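Local structure of beta-galactosidase (Trichoderma reesei, 3OG2) at residues L52-L57 with P942-I947; K661-D666 with F862-S867; V665-E670 with G844-R849; V835-L840 with K992-K997; A888-L893 with D953-V958. The protein is a family 35 glycoside hydrolase that probably cleaves terminal non-reducing beta-D-galactose residues from beta-D-galactosides. All coordinates share one frame; numbering follows the deposited sequence. Where two conformers were deposited one is given.

Contact 1 of 5, residues L52-L57 with P942-I947; sequences LPVPSL and PVPEGI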
# COMPACT_ATOMS: atom_id res chain seq x y z
N LEU A 52 -5.13 -5.37 5.33
CA LEU A 52 -5.89 -6.40 4.61
C LEU A 52 -6.14 -7.52 5.61
O LEU A 52 -5.34 -8.47 5.67
CB LEU A 52 -5.13 -6.89 3.36
CG LEU A 52 -5.89 -7.97 2.57
CD1 LEU A 52 -7.25 -7.52 2.12
CD2 LEU A 52 -5.05 -8.37 1.36
N PRO A 53 -7.18 -7.41 6.43
CA PRO A 53 -7.41 -8.38 7.52
C PRO A 53 -8.12 -9.62 7.02
O PRO A 53 -9.10 -10.09 7.63
CB PRO A 53 -8.27 -7.56 8.49
CG PRO A 53 -9.12 -6.69 7.57
CD PRO A 53 -8.15 -6.31 6.44
N VAL A 54 -7.59 -10.18 5.94
CA VAL A 54 -8.15 -11.42 5.35
C VAL A 54 -6.96 -12.31 5.06
O VAL A 54 -6.30 -12.16 4.00
CB VAL A 54 -8.91 -11.16 4.07
CG1 VAL A 54 -9.47 -12.47 3.48
CG2 VAL A 54 -10.07 -10.17 4.30
N PRO A 55 -6.61 -13.18 5.99
CA PRO A 55 -5.38 -13.95 5.87
C PRO A 55 -5.26 -14.71 4.56
O PRO A 55 -4.13 -14.80 4.00
CB PRO A 55 -5.46 -14.92 7.06
CG PRO A 55 -6.30 -14.24 8.07
CD PRO A 55 -7.28 -13.38 7.30
N SER A 56 -6.38 -15.25 4.07
CA SER A 56 -6.27 -16.05 2.83
C SER A 56 -6.12 -15.22 1.56
O SER A 56 -5.94 -15.79 0.46
CB SER A 56 -7.48 -17.01 2.75
OG SER A 56 -8.67 -16.24 2.79
N LEU A 57 -6.13 -13.87 1.66
CA LEU A 57 -5.84 -13.04 0.49
C LEU A 57 -4.40 -12.58 0.43
O LEU A 57 -4.01 -12.02 -0.60
CB LEU A 57 -6.76 -11.80 0.50
CG LEU A 57 -8.17 -12.13 -0.04
CD1 LEU A 57 -9.04 -10.88 0.14
CD2 LEU A 57 -8.13 -12.57 -1.50
N PRO A 942 -14.71 0.00 -0.88
CA PRO A 942 -14.54 -1.44 -1.20
C PRO A 942 -14.42 -2.21 0.10
O PRO A 942 -13.86 -1.71 1.11
CB PRO A 942 -13.20 -1.50 -1.93
CG PRO A 942 -12.47 -0.29 -1.47
CD PRO A 942 -13.51 0.78 -1.24
N VAL A 943 -14.92 -3.43 0.11
CA VAL A 943 -14.84 -4.34 1.25
C VAL A 943 -14.42 -5.68 0.71
O VAL A 943 -15.10 -6.15 -0.19
CB VAL A 943 -16.15 -4.42 2.04
CG1 VAL A 943 -15.96 -5.34 3.23
CG2 VAL A 943 -16.56 -2.99 2.46
N PRO A 944 -13.34 -6.29 1.18
CA PRO A 944 -12.89 -7.53 0.53
C PRO A 944 -13.74 -8.75 0.84
O PRO A 944 -14.27 -8.92 1.92
CB PRO A 944 -11.51 -7.76 1.15
CG PRO A 944 -11.58 -7.07 2.48
CD PRO A 944 -12.49 -5.88 2.31
N GLU A 945 -13.82 -9.65 -0.18
CA GLU A 945 -14.23 -11.01 0.08
C GLU A 945 -13.42 -11.56 1.24
O GLU A 945 -12.22 -11.29 1.31
CB GLU A 945 -13.99 -11.85 -1.19
CG GLU A 945 -14.56 -13.26 -1.08
CD GLU A 945 -14.31 -14.05 -2.34
OE1 GLU A 945 -14.13 -13.43 -3.43
OE2 GLU A 945 -14.31 -15.30 -2.27
N GLY A 946 -14.05 -12.28 2.17
CA GLY A 946 -13.33 -12.69 3.39
C GLY A 946 -13.96 -11.94 4.53
O GLY A 946 -14.44 -12.53 5.51
N ILE A 947 -14.01 -10.62 4.45
CA ILE A 947 -14.81 -9.81 5.35
C ILE A 947 -16.30 -9.98 4.94
O ILE A 947 -17.11 -10.27 5.82
CB ILE A 947 -14.38 -8.34 5.37
CG1 ILE A 947 -12.94 -8.17 5.87
CG2 ILE A 947 -15.35 -7.54 6.24
CD1 ILE A 947 -12.68 -8.68 7.29
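Glu945 O is a buried carbonyl oxygen without a hydrogen-bond partner, hemmed in by methyl groups: Leu57 CD1 lies 3.4 Å from it, with both methyls of Val54 close behind. The contact joins two domains by packing alone, setting the loop between strand 38-47 and helix 58-66 of the TIM barrel against the turn after strand 940-943 in the second all-beta domain. An inverse gamma turn centred on Pro53 precedes Val54, which has the largest share of the contact. Val54 CG1, anti to the backbone N (chi1 180°), rests 3.9 Å from Gly946 CA, where a side chain on the glycine would collide with it. The other branch, Val54 CG2, is wedged between Ile947 CG1 at 3.8 Å and Pro944 CG at 3.9 Å. An alanine at Val54 would probably open a gap between the proline ring and Ile947, leaving both without their central partner. Beside this wedge, the carboxylate of Glu945 turns to a salt bridge with Arg985, while Tyr928 packs on Pro53, Pro944 and Ile947. At the far end Ile947 crosses Pro53 at about a right angle, its CD1 4.1 Å from Pro53 CG.

Contact 2 of 5, residues K661-D666 with F862-S867; sequences KWYKVD and FTHGPS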
# COMPACT_ATOMS: atom_id res chain seq x y z
N LYS A 661 -34.20 -5.21 4.37
CA LYS A 661 -35.08 -4.91 5.52
C LYS A 661 -34.24 -4.21 6.57
O LYS A 661 -33.48 -4.84 7.34
CB LYS A 661 -35.70 -6.20 6.04
CG LYS A 661 -36.70 -5.95 7.12
CD LYS A 661 -37.46 -7.22 7.52
CE LYS A 661 -38.49 -6.83 8.58
NZ LYS A 661 -38.93 -7.97 9.41
N TRP A 662 -34.29 -2.90 6.59
CA TRP A 662 -33.48 -2.07 7.48
C TRP A 662 -34.13 -1.93 8.87
O TRP A 662 -35.32 -1.72 8.97
CB TRP A 662 -33.28 -0.66 6.92
CG TRP A 662 -32.31 -0.67 5.76
CD1 TRP A 662 -32.65 -0.67 4.43
CD2 TRP A 662 -30.88 -0.69 5.81
NE1 TRP A 662 -31.51 -0.69 3.65
CE2 TRP A 662 -30.39 -0.70 4.47
CE3 TRP A 662 -29.97 -0.71 6.87
CZ2 TRP A 662 -29.03 -0.72 4.18
CZ3 TRP A 662 -28.62 -0.73 6.60
CH2 TRP A 662 -28.15 -0.73 5.28
N TYR A 663 -33.29 -2.02 9.89
CA TYR A 663 -33.68 -1.81 11.26
C TYR A 663 -32.93 -0.59 11.77
O TYR A 663 -31.79 -0.40 11.42
CB TYR A 663 -33.32 -3.02 12.12
CG TYR A 663 -34.21 -4.21 11.83
CD1 TYR A 663 -33.99 -5.11 10.79
CD2 TYR A 663 -35.33 -4.44 12.63
CE1 TYR A 663 -34.87 -6.18 10.59
CE2 TYR A 663 -36.20 -5.49 12.43
CZ TYR A 663 -35.94 -6.36 11.40
OH TYR A 663 -36.84 -7.39 11.24
N LYS A 664 -33.57 0.17 12.66
CA LYS A 664 -32.96 1.40 13.17
C LYS A 664 -32.92 1.41 14.69
O LYS A 664 -33.86 0.93 15.33
CB LYS A 664 -33.81 2.57 12.66
CG LYS A 664 -33.40 3.95 13.18
CD LYS A 664 -34.43 4.99 12.78
CE LYS A 664 -34.04 6.38 13.23
NZ LYS A 664 -35.19 7.25 13.59
N VAL A 665 -31.87 2.03 15.23
CA VAL A 665 -31.81 2.29 16.67
C VAL A 665 -31.29 3.71 16.88
O VAL A 665 -30.37 4.14 16.17
CB VAL A 665 -31.01 1.20 17.40
CG1 VAL A 665 -29.54 1.18 17.03
CG2 VAL A 665 -31.13 1.40 18.93
N ASP A 666 -31.87 4.43 17.84
CA ASP A 666 -31.30 5.74 18.22
C ASP A 666 -29.94 5.54 18.83
O ASP A 666 -29.80 4.75 19.77
CB ASP A 666 -32.26 6.37 19.22
CG ASP A 666 -31.87 7.79 19.60
OD1 ASP A 666 -30.84 8.36 19.19
OD2 ASP A 666 -32.69 8.39 20.33
N PHE A 862 -34.17 -2.72 18.16
CA PHE A 862 -34.29 -1.83 17.01
C PHE A 862 -35.76 -1.67 16.62
O PHE A 862 -36.59 -2.36 17.18
CB PHE A 862 -33.57 -2.44 15.81
CG PHE A 862 -32.06 -2.50 15.89
CD1 PHE A 862 -31.40 -3.23 16.86
CD2 PHE A 862 -31.32 -1.78 14.94
CE1 PHE A 862 -29.98 -3.26 16.85
CE2 PHE A 862 -29.92 -1.87 14.93
CZ PHE A 862 -29.26 -2.61 15.88
N THR A 863 -36.02 -0.76 15.71
CA THR A 863 -37.35 -0.49 15.17
C THR A 863 -37.32 -0.83 13.67
O THR A 863 -36.30 -0.70 13.03
CB THR A 863 -37.71 0.99 15.31
OG1 THR A 863 -38.16 1.15 16.68
CG2 THR A 863 -38.86 1.38 14.41
N HIS A 864 -38.42 -1.26 13.11
CA HIS A 864 -38.55 -1.50 11.69
C HIS A 864 -39.85 -0.83 11.24
O HIS A 864 -40.85 -0.99 11.94
CB HIS A 864 -38.62 -2.98 11.30
CG HIS A 864 -38.85 -3.14 9.82
ND1 HIS A 864 -40.06 -3.53 9.28
CD2 HIS A 864 -37.97 -2.94 8.78
CE1 HIS A 864 -39.91 -3.57 7.95
NE2 HIS A 864 -38.67 -3.22 7.63
N GLY A 865 -39.82 -0.11 10.13
CA GLY A 865 -41.05 0.43 9.55
C GLY A 865 -40.82 0.73 8.08
O GLY A 865 -39.71 0.78 7.52
N PRO A 866 -41.94 0.97 7.42
CA PRO A 866 -41.96 1.08 5.96
C PRO A 866 -41.12 2.22 5.41
O PRO A 866 -41.20 3.35 5.89
CB PRO A 866 -43.43 1.40 5.68
CG PRO A 866 -44.18 0.94 6.88
CD PRO A 866 -43.26 1.17 8.05
N SER A 867 -40.31 1.96 4.39
CA SER A 867 -39.53 3.05 3.81
C SER A 867 -40.49 4.08 3.18
O SER A 867 -41.54 3.70 2.66
CB SER A 867 -38.56 2.54 2.77
OG SER A 867 -37.62 1.70 3.43
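Lys661 lays its extended chain over one face of the His864 imidazole, with CE above the ring centre and 3.6 Å from the centroid. Nearer the backbone, Lys661 CG comes within 3.4 Å of His864 NE2, and the two side chains cross at about a right angle. The chain rises from the face, and Lys661 NZ donates to Tyr663 OH at 2.8 Å. The nearness of the ammonium would probably disfavour a second proton on the histidine. Trp662 O lies near the imidazole plane at its edge, beside CD2; its hydrogen bond comes from Ser873 OG. The backbones form a single antiparallel bridge: Lys664 and Thr863 are a hydrogen-bonded pair, with Lys664 N to Thr863 O at 2.9 Å and Thr863 N to Lys664 O at 2.8 Å. Strand 663-666 is the outermost strand of a five-stranded antiparallel sheet, paired on its other side with strand 883-894, so the loop 862-867 lies along that sheet's margin. Tyr663 and His864 rings meet obliquely, their planes 43° apart, and His864 CB touches Tyr663 CE2. Further on, Phe862 points toward the strand, and Val665 CG1, held between the backbone N and the carbonyl carbon (chi1 65°), stands over one face of its ring toward the rim, while Tyr663 CB lies 3.7 Å from Phe862 CD2.

Contact 3 of 5, residues V665-E670 with G844-R849; sequences VDSLPE and GLFFER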
# COMPACT_ATOMS: atom_id res chain seq x y z
N VAL A 665 -31.87 2.03 15.23
CA VAL A 665 -31.81 2.29 16.67
C VAL A 665 -31.29 3.71 16.88
O VAL A 665 -30.37 4.14 16.17
CB VAL A 665 -31.01 1.20 17.40
CG1 VAL A 665 -29.54 1.18 17.03
CG2 VAL A 665 -31.13 1.40 18.93
N ASP A 666 -31.87 4.43 17.84
CA ASP A 666 -31.30 5.74 18.22
C ASP A 666 -29.94 5.54 18.83
O ASP A 666 -29.80 4.75 19.77
CB ASP A 666 -32.26 6.37 19.22
CG ASP A 666 -31.87 7.79 19.60
OD1 ASP A 666 -30.84 8.36 19.19
OD2 ASP A 666 -32.69 8.39 20.33
N SER A 667 -28.95 6.22 18.26
CA SER A 667 -27.63 6.09 18.84
C SER A 667 -27.18 7.37 19.54
O SER A 667 -25.99 7.57 19.77
CB SER A 667 -26.61 5.69 17.78
OG SER A 667 -25.33 5.39 18.38
N LEU A 668 -28.14 8.20 19.95
CA LEU A 668 -27.85 9.26 20.91
C LEU A 668 -28.90 9.27 22.01
O LEU A 668 -29.57 10.29 22.31
CB LEU A 668 -27.74 10.58 20.15
CG LEU A 668 -27.02 11.70 20.91
CD1 LEU A 668 -25.54 11.40 21.18
CD2 LEU A 668 -27.19 13.02 20.11
N PRO A 669 -29.08 8.15 22.72
CA PRO A 669 -30.04 8.13 23.83
C PRO A 669 -29.60 9.03 24.99
O PRO A 669 -30.41 9.36 25.84
CB PRO A 669 -29.98 6.68 24.29
CG PRO A 669 -28.60 6.19 23.93
CD PRO A 669 -28.38 6.83 22.58
N GLU A 670 -28.32 9.44 24.97
CA GLU A 670 -27.76 10.27 26.03
C GLU A 670 -28.57 11.55 26.22
O GLU A 670 -28.59 12.10 27.32
CB GLU A 670 -26.34 10.73 25.63
CG GLU A 670 -25.34 9.58 25.66
CD GLU A 670 -25.23 8.73 24.43
OE1 GLU A 670 -26.09 8.81 23.52
OE2 GLU A 670 -24.26 7.93 24.30
N GLY A 844 -16.80 5.40 20.35
CA GLY A 844 -17.58 5.53 21.57
C GLY A 844 -19.08 5.75 21.32
O GLY A 844 -19.75 6.03 22.32
N LEU A 845 -19.58 5.72 20.07
CA LEU A 845 -20.99 5.97 19.93
C LEU A 845 -21.82 4.84 20.58
O LEU A 845 -21.37 3.70 20.66
CB LEU A 845 -21.35 6.03 18.43
CG LEU A 845 -20.87 7.30 17.71
CD1 LEU A 845 -21.04 7.16 16.21
CD2 LEU A 845 -21.57 8.55 18.22
N PHE A 846 -23.03 5.18 21.05
CA PHE A 846 -23.82 4.23 21.79
C PHE A 846 -23.95 2.90 21.07
O PHE A 846 -23.76 1.84 21.69
CB PHE A 846 -25.22 4.82 22.03
CG PHE A 846 -26.25 3.84 22.54
CD1 PHE A 846 -26.25 3.54 23.91
CD2 PHE A 846 -27.17 3.27 21.68
CE1 PHE A 846 -27.20 2.63 24.37
CE2 PHE A 846 -28.12 2.36 22.14
CZ PHE A 846 -28.11 2.06 23.50
N PHE A 847 -24.25 2.91 19.77
CA PHE A 847 -24.45 1.58 19.13
C PHE A 847 -23.18 0.73 19.17
O PHE A 847 -23.25 -0.52 19.28
CB PHE A 847 -24.98 1.69 17.69
CG PHE A 847 -23.92 2.14 16.68
CD1 PHE A 847 -23.25 1.20 15.93
CD2 PHE A 847 -23.60 3.48 16.49
CE1 PHE A 847 -22.28 1.51 14.99
CE2 PHE A 847 -22.64 3.84 15.54
CZ PHE A 847 -21.97 2.86 14.81
N GLU A 848 -21.99 1.38 19.06
CA GLU A 848 -20.71 0.64 19.12
C GLU A 848 -20.48 0.09 20.51
O GLU A 848 -20.05 -1.06 20.68
CB GLU A 848 -19.56 1.61 18.73
CG GLU A 848 -19.70 2.18 17.32
CD GLU A 848 -18.57 3.13 16.98
OE1 GLU A 848 -18.52 4.29 17.53
OE2 GLU A 848 -17.72 2.72 16.14
N ARG A 849 -20.76 0.95 21.54
CA ARG A 849 -20.52 0.50 22.90
C ARG A 849 -21.35 -0.73 23.20
O ARG A 849 -20.90 -1.61 23.94
CB ARG A 849 -20.88 1.60 23.91
CG ARG A 849 -20.05 2.88 23.68
CD ARG A 849 -20.23 3.85 24.83
NE ARG A 849 -21.60 4.18 25.24
CZ ARG A 849 -22.28 5.28 24.99
NH1 ARG A 849 -21.82 6.26 24.22
NH2 ARG A 849 -23.49 5.43 25.51
O HOH W 1 -23.77 7.84 21.49
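Ser667, in the loop that leaves strand 663-666, faces the first turn of helix 846-850, its CA 5.2 Å from Phe846 CA, while Leu845 holds the N-cap position. Ser667 OG, anti to its backbone N (chi1 -173°), accepts from Phe847 N at 3.0 Å and lies in the plane of the Phe847 ring at its edge. A water serves the preceding amide, accepting from Phe846 N and donating to Ser667 O and to Glu670 OE2. Pro669 covers one face of the Phe846 ring, with its CG 3.6 Å from the centroid and displaced toward the rim. Glu670 and Arg849 meet tip to tip in a salt bridge, the carboxylate and guanidinium planes turned 80° apart. Both terminal nitrogens grip a single oxygen, Arg849 NH1 at 3.0 Å and NH2 at 2.9 Å from Glu670 OE2, in the plane of the guanidinium. Arg849 NH1 also donates to Gly844 O, and NH2 forms a salt bridge with the C-terminal carboxylate of Tyr1003. On the strand side, Asp666 OD1 accepts from Leu668 N in an Asx turn that shapes the loop, while OD2 makes a salt bridge with Arg672. Helix start and loop are thus joined by polar bonds in a buried setting, where the two carboxylates around Arg849 would probably stabilise its positive charge, and that charge in turn the ionised form of Glu670.

Contact 4 of 5, residues V835-L840 with K992-K997; sequences VFRGPL and KGPHFK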
# COMPACT_ATOMS: atom_id res chain seq x y z
N VAL A 835 -11.72 -8.46 21.11
CA VAL A 835 -10.34 -8.89 20.91
C VAL A 835 -10.13 -9.34 19.49
O VAL A 835 -9.03 -9.19 18.97
CB VAL A 835 -10.01 -10.01 21.89
CG1 VAL A 835 -8.62 -10.61 21.63
CG2 VAL A 835 -10.13 -9.45 23.32
N PHE A 836 -11.14 -9.89 18.83
CA PHE A 836 -10.93 -10.37 17.46
C PHE A 836 -10.67 -9.22 16.49
O PHE A 836 -9.83 -9.38 15.61
CB PHE A 836 -12.19 -11.14 17.05
CG PHE A 836 -11.97 -11.93 15.76
CD1 PHE A 836 -12.16 -11.35 14.51
CD2 PHE A 836 -11.57 -13.28 15.82
CE1 PHE A 836 -11.98 -12.03 13.34
CE2 PHE A 836 -11.44 -13.96 14.61
CZ PHE A 836 -11.65 -13.38 13.36
N ARG A 837 -11.43 -8.15 16.59
CA ARG A 837 -11.32 -7.05 15.60
C ARG A 837 -10.35 -5.97 16.06
O ARG A 837 -10.06 -5.08 15.24
CB ARG A 837 -12.71 -6.47 15.28
CG ARG A 837 -13.65 -7.56 14.73
CD ARG A 837 -14.95 -6.96 14.23
NE ARG A 837 -15.92 -7.96 13.74
CZ ARG A 837 -16.58 -8.80 14.51
NH1 ARG A 837 -16.45 -8.88 15.83
NH2 ARG A 837 -17.44 -9.65 13.96
N GLY A 838 -9.84 -6.04 17.28
CA GLY A 838 -8.72 -5.20 17.67
C GLY A 838 -9.14 -3.93 18.38
O GLY A 838 -10.32 -3.61 18.54
N PRO A 839 -8.11 -3.19 18.82
CA PRO A 839 -8.32 -2.11 19.77
C PRO A 839 -8.90 -0.83 19.15
O PRO A 839 -9.28 0.04 19.93
CB PRO A 839 -6.90 -1.81 20.31
CG PRO A 839 -5.96 -2.31 19.22
CD PRO A 839 -6.66 -3.50 18.59
N LEU A 840 -8.91 -0.67 17.83
CA LEU A 840 -9.29 0.62 17.22
C LEU A 840 -10.63 0.53 16.49
O LEU A 840 -11.22 1.57 16.19
CB LEU A 840 -8.21 1.09 16.25
CG LEU A 840 -6.80 1.17 16.86
CD1 LEU A 840 -5.83 1.73 15.84
CD2 LEU A 840 -6.81 2.05 18.13
N LYS A 992 -14.01 -15.24 10.48
CA LYS A 992 -15.04 -15.60 11.47
C LYS A 992 -15.11 -14.60 12.60
O LYS A 992 -14.77 -14.91 13.75
CB LYS A 992 -14.76 -17.00 12.03
CG LYS A 992 -14.64 -18.06 10.92
CD LYS A 992 -14.53 -19.50 11.42
CE LYS A 992 -14.44 -20.50 10.28
NZ LYS A 992 -13.22 -21.35 10.24
N GLY A 993 -15.53 -13.37 12.30
CA GLY A 993 -15.66 -12.39 13.37
C GLY A 993 -16.79 -12.78 14.32
O GLY A 993 -17.85 -13.25 13.90
N PRO A 994 -16.62 -12.67 15.64
CA PRO A 994 -17.70 -12.98 16.58
C PRO A 994 -18.98 -12.19 16.34
O PRO A 994 -18.97 -11.03 15.97
CB PRO A 994 -17.08 -12.55 17.92
CG PRO A 994 -15.66 -12.96 17.68
CD PRO A 994 -15.36 -12.34 16.33
N HIS A 995 -20.09 -12.90 16.57
CA HIS A 995 -21.39 -12.26 16.47
C HIS A 995 -21.73 -11.50 17.74
O HIS A 995 -21.05 -11.63 18.78
CB HIS A 995 -22.43 -13.36 16.28
CG HIS A 995 -22.32 -14.03 14.95
ND1 HIS A 995 -21.28 -14.15 14.08
CD2 HIS A 995 -23.36 -14.65 14.33
CE1 HIS A 995 -21.63 -14.82 13.00
NE2 HIS A 995 -22.91 -15.14 13.14
N PHE A 996 -22.81 -10.70 17.66
CA PHE A 996 -23.27 -9.99 18.84
C PHE A 996 -23.48 -10.94 20.01
O PHE A 996 -24.10 -11.98 19.85
CB PHE A 996 -24.56 -9.25 18.49
CG PHE A 996 -25.24 -8.69 19.75
CD1 PHE A 996 -24.83 -7.50 20.29
CD2 PHE A 996 -26.29 -9.36 20.37
CE1 PHE A 996 -25.40 -6.97 21.43
CE2 PHE A 996 -26.83 -8.87 21.52
CZ PHE A 996 -26.42 -7.66 22.07
N LYS A 997 -23.09 -10.51 21.19
CA LYS A 997 -23.41 -11.10 22.48
C LYS A 997 -23.61 -9.92 23.41
O LYS A 997 -22.83 -8.98 23.42
CB LYS A 997 -22.28 -11.97 23.01
CG LYS A 997 -22.25 -13.42 22.56
CD LYS A 997 -20.85 -13.98 22.78
CE LYS A 997 -20.45 -13.87 24.25
NZ LYS A 997 -20.40 -15.22 24.90
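Arg837 reaches tip to tip toward Pro994, and its NH2 donates to Pro994 O over 2.9 Å with an N-H...O angle of 162°. The donor stands tilted from the carbonyl plane, whereas the oxygen lies near the plane of the guanidinium; a second bond, from Arg837 NH1 to the same oxygen, is weak at 3.3 Å. Gly993 CA sits over one face of the guanidinium, and a side chain on the glycine would run into Arg837 NH2. The same CA also lies over a face of the neighbouring Phe836 ring, a CH-pi contact 4.1 Å from the centroid. Toward the rim of that face comes Lys992 O, 3.5 Å from Phe836 CZ. Pro994 CD closes on the root of the ring, 3.5 Å from Phe836 CG. In the next shell, Asp834 makes a salt bridge with Arg837 NH1 and the carbonyl of Asn924 accepts from NH2, which together would fix the rotation of the guanidinium. Phe926 packs on both Phe836 and Arg837. Gly993 and Pro994 have angles close to polyproline II; an aromatic ring and an arginine donating to a backbone carbonyl recall the recognition of such segments, here joining the loops after strands 820-824 and 981-982.

Contact 5 of 5, residues A888-L893 with D953-V958; sequences AAKLPL and DNWIGV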
# COMPACT_ATOMS: atom_id res chain seq x y z
N ALA A 888 -29.16 -1.19 10.61
CA ALA A 888 -28.57 -2.50 10.35
C ALA A 888 -29.48 -3.30 9.41
O ALA A 888 -30.70 -3.20 9.49
CB ALA A 888 -28.37 -3.33 11.62
N ALA A 889 -28.85 -4.12 8.56
CA ALA A 889 -29.65 -4.96 7.66
C ALA A 889 -28.89 -6.22 7.33
O ALA A 889 -27.65 -6.18 7.27
CB ALA A 889 -30.05 -4.22 6.39
N LYS A 890 -29.58 -7.31 7.10
CA LYS A 890 -28.98 -8.51 6.61
C LYS A 890 -28.84 -8.42 5.09
O LYS A 890 -29.76 -8.04 4.38
CB LYS A 890 -29.88 -9.71 6.97
CG LYS A 890 -29.23 -11.04 6.60
CD LYS A 890 -30.20 -12.19 6.92
CE LYS A 890 -29.98 -12.78 8.29
NZ LYS A 890 -31.07 -13.77 8.62
N LEU A 891 -27.66 -8.78 4.60
CA LEU A 891 -27.35 -8.78 3.18
C LEU A 891 -26.92 -10.18 2.80
O LEU A 891 -25.78 -10.54 3.00
CB LEU A 891 -26.24 -7.76 2.87
CG LEU A 891 -25.64 -7.79 1.46
CD1 LEU A 891 -26.66 -7.51 0.38
CD2 LEU A 891 -24.45 -6.80 1.42
N PRO A 892 -27.81 -11.00 2.26
CA PRO A 892 -27.41 -12.32 1.77
C PRO A 892 -26.66 -12.15 0.46
O PRO A 892 -27.10 -11.37 -0.38
CB PRO A 892 -28.72 -13.06 1.55
CG PRO A 892 -29.75 -12.21 2.17
CD PRO A 892 -29.25 -10.78 2.09
N LEU A 893 -25.59 -12.88 0.26
CA LEU A 893 -24.90 -12.88 -1.03
C LEU A 893 -24.75 -14.30 -1.49
O LEU A 893 -24.55 -15.19 -0.66
CB LEU A 893 -23.48 -12.30 -0.91
CG LEU A 893 -23.43 -10.80 -0.68
CD1 LEU A 893 -21.97 -10.35 -0.49
CD2 LEU A 893 -24.11 -10.04 -1.81
N ASP A 953 -25.02 -15.12 4.78
CA ASP A 953 -25.60 -13.92 5.34
C ASP A 953 -24.48 -12.99 5.77
O ASP A 953 -23.47 -13.39 6.34
CB ASP A 953 -26.46 -14.26 6.57
CG ASP A 953 -27.78 -14.88 6.18
OD1 ASP A 953 -28.16 -14.77 4.98
OD2 ASP A 953 -28.46 -15.48 7.03
N ASN A 954 -24.67 -11.73 5.49
CA ASN A 954 -23.81 -10.66 5.99
C ASN A 954 -24.68 -9.69 6.77
O ASN A 954 -25.90 -9.64 6.51
CB ASN A 954 -23.17 -9.93 4.81
CG ASN A 954 -22.29 -10.87 4.02
OD1 ASN A 954 -21.13 -11.09 4.39
ND2 ASN A 954 -22.84 -11.42 2.95
N TRP A 955 -24.07 -8.94 7.66
CA TRP A 955 -24.76 -7.85 8.37
C TRP A 955 -24.08 -6.57 7.97
O TRP A 955 -22.82 -6.49 8.09
CB TRP A 955 -24.61 -8.12 9.88
CG TRP A 955 -25.76 -9.07 10.20
CD1 TRP A 955 -25.63 -10.45 10.25
CD2 TRP A 955 -27.13 -8.73 10.44
NE1 TRP A 955 -26.87 -10.96 10.53
CE2 TRP A 955 -27.80 -9.95 10.66
CE3 TRP A 955 -27.87 -7.55 10.51
CZ2 TRP A 955 -29.18 -10.00 10.94
CZ3 TRP A 955 -29.24 -7.58 10.79
CH2 TRP A 955 -29.89 -8.82 11.01
N ILE A 956 -24.84 -5.60 7.49
CA ILE A 956 -24.34 -4.30 7.06
C ILE A 956 -24.90 -3.21 7.97
O ILE A 956 -26.10 -3.19 8.27
CB ILE A 956 -24.72 -3.99 5.60
CG1 ILE A 956 -24.01 -4.88 4.58
CG2 ILE A 956 -24.49 -2.52 5.29
CD1 ILE A 956 -22.50 -4.80 4.65
N GLY A 957 -24.03 -2.30 8.41
CA GLY A 957 -24.42 -1.27 9.34
C GLY A 957 -24.08 0.07 8.79
O GLY A 957 -23.01 0.27 8.18
N VAL A 958 -24.96 1.05 9.00
CA VAL A 958 -24.68 2.42 8.64
C VAL A 958 -25.08 3.31 9.83
O VAL A 958 -26.25 3.36 10.21
CB VAL A 958 -25.47 2.84 7.40
CG1 VAL A 958 -25.21 4.31 7.05
CG2 VAL A 958 -25.16 1.94 6.23
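Ala889 and Ile956 are bound by a reciprocal pair of backbone hydrogen bonds, each 2.9 Å: Ala889 N to Ile956 O, and the nearly straight Ile956 N to Ala889 O. Leu891 N adds a shorter bond to Asn954 O, 2.7 Å. Leu891 O in turn accepts from both Asn954 N and the side-chain Asn954 ND2, the latter at 3.1 Å and with the oxygen near the amide plane. The amide is held at its other atom too, since Asn954 OD1 accepts from Asp949 N and Asn924 ND2. Strands 888-893 and 953-958 are adjacent antiparallel strands, at 144°, in the five-stranded sheet of the second all-beta domain, whose galactose-binding-like clan is known for jelly-roll sandwiches. Lys890 with Trp955 lies between these bonds, Ala888 with Gly957 beyond them, both non-hydrogen-bonded pairs. Among the aromatic contacts, Lys890 CB lies over a face of the Trp955 six-membered ring, 4.1 Å from its centroid, while Ala888 CB approaches the edge of the indole. An alanine at Trp955 would remove the surface under Lys890 CB and CE and would probably leave the outer chain less restrained. The salt bridge is long and exposed: the bend at chi3 (-93°) brings Lys890 CE to 3.3 Å from Asp953 OD2, with NZ 3.5 Å from the same oxygen. On the face that bears Leu891 and Ile956, Leu891 CD2 packs 3.7 Å from Ile956 CG1.

Contacts 2 and 5 touch in one sheet, where strands 663-666 and 883-894 are neighbours: Tyr663 O and Ala888 N are 2.9 Å apart, a probable hydrogen bond, and the contact centres are about 13 Å apart. Contact 3 continues from contact 2 through the shared Val665 and Asp666, about 15 Å between centres, and its helix segment follows closely on 835-840 of contact 4. Asn924 bonds to three of the contacts: to Ile947 in contact 1, Arg837 in contact 4, and Asn954 and Trp955 in contact 5. The centre of contact 1 lies about 16 Å from that of contact 5. All five lie away from the galactose-binding residues, such as Glu180 and Glu278.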